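Long-range contact in alpha-amylase G-6 (Bacillus halodurans, PDB 2C3H), which probably binds starch through a family 26 carbohydrate-binding module, the part of the longer enzyme present here, which holds glucose units on one face: residues 21-26 with 61-66. Sequence-based numbering, arbitrary orientation.
Sequences HLYYYD and RLLFKD. With GLC (alpha-D-glucopyranose), chain I; GLC (alpha-D-glucopyranose), chain B.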
ATOM      1  N   HIS A  21       1.237  -7.010  -1.036  1.00 31.43           N
ATOM      2  CA  HIS A  21       1.382  -6.575   0.350  1.00 31.67           C
ATOM      3  C   HIS A  21       1.621  -5.057   0.433  1.00 31.55           C
ATOM      4  O   HIS A  21       2.085  -4.423  -0.515  1.00 31.33           O
ATOM      5  CB  HIS A  21       2.475  -7.353   1.095  1.00 31.20           C
ATOM      6  CG  HIS A  21       2.172  -8.808   1.282  1.00 32.98           C
ATOM      7  ND1 HIS A  21       1.829  -9.650   0.240  1.00 32.06           N
ATOM      8  CD2 HIS A  21       2.205  -9.587   2.398  1.00 35.31           C
ATOM      9  CE1 HIS A  21       1.624 -10.871   0.711  1.00 34.36           C
ATOM     10  NE2 HIS A  21       1.837 -10.857   2.022  1.00 33.05           N
ATOM     11  N   LEU A  22       1.231  -4.468   1.547  1.00 31.59           N
ATOM     12  CA  LEU A  22       1.386  -3.041   1.730  1.00 32.11           C
ATOM     13  C   LEU A  22       2.450  -2.810   2.790  1.00 32.46           C
ATOM     14  O   LEU A  22       2.247  -3.177   3.976  1.00 33.70           O
ATOM     15  CB  LEU A  22       0.069  -2.413   2.166  1.00 31.32           C
ATOM     16  CG  LEU A  22       0.131  -0.876   2.151  1.00 33.89           C
ATOM     17  CD1 LEU A  22       0.023  -0.457   0.707  1.00 37.40           C
ATOM     18  CD2 LEU A  22      -0.967  -0.199   2.967  1.00 32.53           C
ATOM     19  N   TYR A  23       3.591  -2.265   2.373  1.00 31.90           N
ATOM     20  CA  TYR A  23       4.650  -1.918   3.317  1.00 31.89           C
ATOM     21  C   TYR A  23       4.514  -0.424   3.600  1.00 32.89           C
ATOM     22  O   TYR A  23       4.212   0.361   2.668  1.00 33.37           O
ATOM     23  CB  TYR A  23       6.044  -2.311   2.782  1.00 30.67           C
ATOM     24  CG  TYR A  23       7.154  -1.744   3.611  1.00 28.99           C
ATOM     25  CD1 TYR A  23       7.579  -2.396   4.780  1.00 28.91           C
ATOM     26  CD2 TYR A  23       7.763  -0.539   3.265  1.00 26.96           C
ATOM     27  CE1 TYR A  23       8.598  -1.874   5.570  1.00 23.93           C
ATOM     28  CE2 TYR A  23       8.776  -0.005   4.050  1.00 26.94           C
ATOM     29  CZ  TYR A  23       9.177  -0.694   5.215  1.00 26.40           C
ATOM     30  OH  TYR A  23      10.152  -0.194   6.034  1.00 29.18           O
ATOM     31  N   TYR A  24       4.712  -0.013   4.860  1.00 33.48           N
ATOM     32  CA  TYR A  24       4.542   1.398   5.206  1.00 33.92           C
ATOM     33  C   TYR A  24       5.416   1.840   6.366  1.00 34.02           C
ATOM     34  O   TYR A  24       5.716   1.058   7.233  1.00 33.59           O
ATOM     35  CB  TYR A  24       3.056   1.706   5.491  1.00 34.43           C
ATOM     36  CG  TYR A  24       2.411   0.846   6.578  1.00 34.82           C
ATOM     37  CD1 TYR A  24       1.748  -0.359   6.256  1.00 31.44           C
ATOM     38  CD2 TYR A  24       2.430   1.270   7.919  1.00 33.27           C
ATOM     39  CE1 TYR A  24       1.161  -1.115   7.227  1.00 33.87           C
ATOM     40  CE2 TYR A  24       1.851   0.508   8.920  1.00 32.17           C
ATOM     41  CZ  TYR A  24       1.224  -0.677   8.579  1.00 35.76           C
ATOM     42  OH  TYR A  24       0.623  -1.411   9.568  1.00 37.36           O
ATOM     43  N   TYR A  25       5.835   3.105   6.380  1.00 34.07           N
ATOM     44  CA  TYR A  25       6.684   3.608   7.463  1.00 32.87           C
ATOM     45  C   TYR A  25       6.384   5.089   7.522  1.00 33.83           C
ATOM     46  O   TYR A  25       5.506   5.557   6.762  1.00 33.66           O
ATOM     47  CB  TYR A  25       8.163   3.320   7.187  1.00 32.66           C
ATOM     48  CG  TYR A  25       8.685   3.974   5.916  1.00 29.49           C
ATOM     49  CD1 TYR A  25       8.398   3.424   4.654  1.00 27.53           C
ATOM     50  CD2 TYR A  25       9.452   5.145   5.971  1.00 26.93           C
ATOM     51  CE1 TYR A  25       8.889   4.019   3.459  1.00 26.92           C
ATOM     52  CE2 TYR A  25       9.940   5.769   4.770  1.00 26.15           C
ATOM     53  CZ  TYR A  25       9.644   5.171   3.533  1.00 26.75           C
ATOM     54  OH  TYR A  25      10.063   5.729   2.363  1.00 27.95           O
ATOM     55  N   ASP A  26       7.100   5.818   8.394  1.00 34.24           N
ATOM     56  CA  ASP A  26       6.805   7.201   8.719  1.00 35.50           C
ATOM     57  C   ASP A  26       5.334   7.397   9.085  1.00 35.85           C
ATOM     58  O   ASP A  26       4.739   8.400   8.659  1.00 34.04           O
ATOM     59  CB  ASP A  26       7.083   8.117   7.521  1.00 36.34           C
ATOM     60  CG  ASP A  26       8.537   8.482   7.382  1.00 40.76           C
ATOM     61  OD1 ASP A  26       9.406   7.809   8.011  1.00 40.91           O
ATOM     62  OD2 ASP A  26       8.897   9.416   6.616  1.00 44.42           O
ATOM     63  N   ARG A  61       4.109   6.888   4.539  1.00 37.13           N
ATOM     64  CA  ARG A  61       4.833   6.559   3.302  1.00 34.86           C
ATOM     65  C   ARG A  61       4.687   5.067   3.048  1.00 33.37           C
ATOM     66  O   ARG A  61       4.794   4.222   3.979  1.00 32.64           O
ATOM     67  CB  ARG A  61       6.307   6.962   3.368  1.00 35.03           C
ATOM     68  CG  ARG A  61       6.487   8.474   3.376  1.00 36.19           C
ATOM     69  CD  ARG A  61       7.938   8.962   3.217  1.00 35.86           C
ATOM     70  NE  ARG A  61       7.947  10.394   2.937  1.00 36.47           N
ATOM     71  CZ  ARG A  61       7.887  11.336   3.890  1.00 41.42           C
ATOM     72  NH1 ARG A  61       7.895  12.606   3.543  1.00 40.68           N
ATOM     73  NH2 ARG A  61       7.819  11.017   5.196  1.00 38.00           N
ATOM     74  N   LEU A  62       4.380   4.724   1.805  1.00 31.39           N
ATOM     75  CA  LEU A  62       4.077   3.338   1.530  1.00 29.88           C
ATOM     76  C   LEU A  62       4.684   2.795   0.242  1.00 29.90           C
ATOM     77  O   LEU A  62       4.882   3.521  -0.744  1.00 30.30           O
ATOM     78  CB  LEU A  62       2.554   3.085   1.616  1.00 28.86           C
ATOM     79  CG  LEU A  62       1.691   3.746   0.528  1.00 28.46           C
ATOM     80  CD1 LEU A  62       1.482   2.931  -0.812  1.00 24.37           C
ATOM     81  CD2 LEU A  62       0.373   4.131   1.149  1.00 27.07           C
ATOM     82  N   LEU A  63       4.954   1.494   0.240  1.00 29.47           N
ATOM     83  CA  LEU A  63       5.363   0.825  -0.982  1.00 28.82           C
ATOM     84  C   LEU A  63       4.469  -0.398  -1.153  1.00 29.04           C
ATOM     85  O   LEU A  63       4.110  -1.050  -0.161  1.00 28.29           O
ATOM     86  CB  LEU A  63       6.817   0.393  -0.901  1.00 27.09           C
ATOM     87  CG  LEU A  63       7.839   1.506  -0.983  1.00 29.50           C
ATOM     88  CD1 LEU A  63       8.124   2.075   0.473  1.00 27.06           C
ATOM     89  CD2 LEU A  63       9.098   1.059  -1.694  1.00 25.44           C
ATOM     90  N   PHE A  64       4.158  -0.737  -2.401  1.00 28.58           N
ATOM     91  CA  PHE A  64       3.535  -2.042  -2.687  1.00 28.80           C
ATOM     92  C   PHE A  64       4.620  -3.064  -3.011  1.00 29.39           C
ATOM     93  O   PHE A  64       5.643  -2.714  -3.623  1.00 29.78           O
ATOM     94  CB  PHE A  64       2.526  -1.922  -3.825  1.00 27.53           C
ATOM     95  CG  PHE A  64       1.525  -0.785  -3.635  1.00 28.45           C
ATOM     96  CD1 PHE A  64       0.417  -0.930  -2.760  1.00 23.87           C
ATOM     97  CD2 PHE A  64       1.703   0.440  -4.303  1.00 27.16           C
ATOM     98  CE1 PHE A  64      -0.530   0.114  -2.587  1.00 23.36           C
ATOM     99  CE2 PHE A  64       0.768   1.528  -4.108  1.00 28.06           C
ATOM    100  CZ  PHE A  64      -0.344   1.362  -3.263  1.00 27.35           C
ATOM    101  N   LYS A  65       4.402  -4.296  -2.564  1.00 29.20           N
ATOM    102  CA  LYS A  65       5.269  -5.463  -2.836  1.00 30.54           C
ATOM    103  C   LYS A  65       4.415  -6.748  -2.971  1.00 31.31           C
ATOM    104  O   LYS A  65       3.199  -6.749  -2.649  1.00 32.25           O
ATOM    105  CB  LYS A  65       6.331  -5.695  -1.729  1.00 29.33           C
ATOM    106  CG  LYS A  65       5.787  -5.650  -0.295  1.00 28.43           C
ATOM    107  CD  LYS A  65       6.896  -5.821   0.777  1.00 29.04           C
ATOM    108  CE  LYS A  65       7.882  -6.998   0.439  1.00 26.74           C
ATOM    109  NZ  LYS A  65       7.219  -8.359   0.488  1.00 29.95           N
ATOM    110  N   ASP A  66       5.032  -7.817  -3.468  1.00 30.97           N
ATOM    111  CA  ASP A  66       4.444  -9.129  -3.268  1.00 32.14           C
ATOM    112  C   ASP A  66       5.327  -9.976  -2.336  1.00 32.94           C
ATOM    113  O   ASP A  66       6.271  -9.456  -1.770  1.00 34.06           O
ATOM    114  CB  ASP A  66       4.084  -9.813  -4.599  1.00 31.06           C
ATOM    115  CG  ASP A  66       5.266 -10.124  -5.461  1.00 31.23           C
ATOM    116  OD1 ASP A  66       6.443  -9.995  -5.023  1.00 34.16           O
ATOM    117  OD2 ASP A  66       5.095 -10.533  -6.640  1.00 32.70           O
TER
HETATM  118  C1  GLC I   2      11.709   1.606   1.920  1.00 30.33           C
HETATM  119  C2  GLC I   2      12.021   2.811   1.065  1.00 31.68           C
HETATM  120  C3  GLC I   2      13.235   3.533   1.600  1.00 33.15           C
HETATM  121  C4  GLC I   2      13.036   3.823   3.090  1.00 32.52           C
HETATM  122  C5  GLC I   2      12.825   2.538   3.854  1.00 32.04           C
HETATM  123  C6  GLC I   2      12.490   2.826   5.302  1.00 28.38           C
HETATM  124  O2  GLC I   2      12.332   2.362  -0.226  1.00 31.27           O
HETATM  125  O3  GLC I   2      13.395   4.703   0.805  1.00 33.27           O
HETATM  126  O4  GLC I   2      14.147   4.491   3.635  1.00 36.25           O
HETATM  127  O5  GLC I   2      11.727   1.822   3.309  1.00 33.12           O
HETATM  128  O6  GLC I   2      12.030   1.649   5.933  1.00 25.00           O
HETATM  129  C1  GLC B   1      13.856  -3.451   0.900  1.00 31.79           C
HETATM  130  C2  GLC B   1      13.168  -2.633  -0.186  1.00 30.63           C
HETATM  131  C3  GLC B   1      13.286  -1.152   0.132  1.00 30.24           C
HETATM  132  C4  GLC B   1      12.663  -0.914   1.498  1.00 28.62           C
HETATM  133  C5  GLC B   1      13.369  -1.754   2.545  1.00 30.82           C
HETATM  134  C6  GLC B   1      12.731  -1.531   3.908  1.00 33.78           C
HETATM  135  O1  GLC B   1      15.256  -3.227   0.879  1.00 31.80           O
HETATM  136  O2  GLC B   1      13.732  -2.901  -1.450  1.00 34.25           O
HETATM  137  O3  GLC B   1      12.669  -0.281  -0.818  1.00 29.34           O
HETATM  138  O4  GLC B   1      12.876   0.445   1.775  1.00 24.10           O
HETATM  139  O5  GLC B   1      13.332  -3.138   2.192  1.00 33.54           O
HETATM  140  O6  GLC B   1      13.392  -2.262   4.936  1.00 32.15           O
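Tyr25 and Arg61 pair across two antiparallel strands, and the tyrosine ring is sandwiched: the glucose of chain I lies flat over one face, its C6 3.8 Å above the ring plane, while Arg61 CB makes a CH-pi contact with the opposite face, 4.0 Å from the ring centroid. With Tyr25 CG placed between the backbone N and the carbonyl carbon (chi1 61°), the ring swings over the neighbouring strand, and Leu63 CD1 lies at the ring's edge, 3.6 Å from Tyr25 CE1. Tyr25 OH is hydrogen-bonded to Gly79 N, which fixes the ring's far end. Such stacking of an aromatic face on a sugar is characteristic of carbohydrate-binding modules; an alanine here would probably strip the glucose of its platform and leave Arg61 CB and Gly79 N without their partner. Tyr23 OH is hydrogen-bonded to O6 of the same glucose at 2.6 Å, and Tyr23 CD2 packs alongside Leu63 CD1 at 3.8 Å. The other methyl of Leu63, CD2, faces both sugars. Beyond the ring, Arg61 runs on extended from CG to NE and reaches Asp26 OD2 with NH2 in a salt bridge modelled very short (2.4 Å) and far from straight, so its exact geometry is doubtful. On the reverse face, Leu22 CD1 sits 3.4 Å from Phe64 CE1, the two side chains pointing the same way. Six backbone hydrogen bonds join the pairs His21-Lys65, Tyr23-Leu63 and Tyr25-Arg61. Strand 59-65 is central in a three-stranded antiparallel sheet, between 21-28 and 71-82; Leu22, Leu62 and Phe64 pack against Ile9 of strand 7-12 in the second sheet, whereas on the sugar-binding face Trp36 meets Tyr23 edge-to-face and Lys65 through a cation-pi contact.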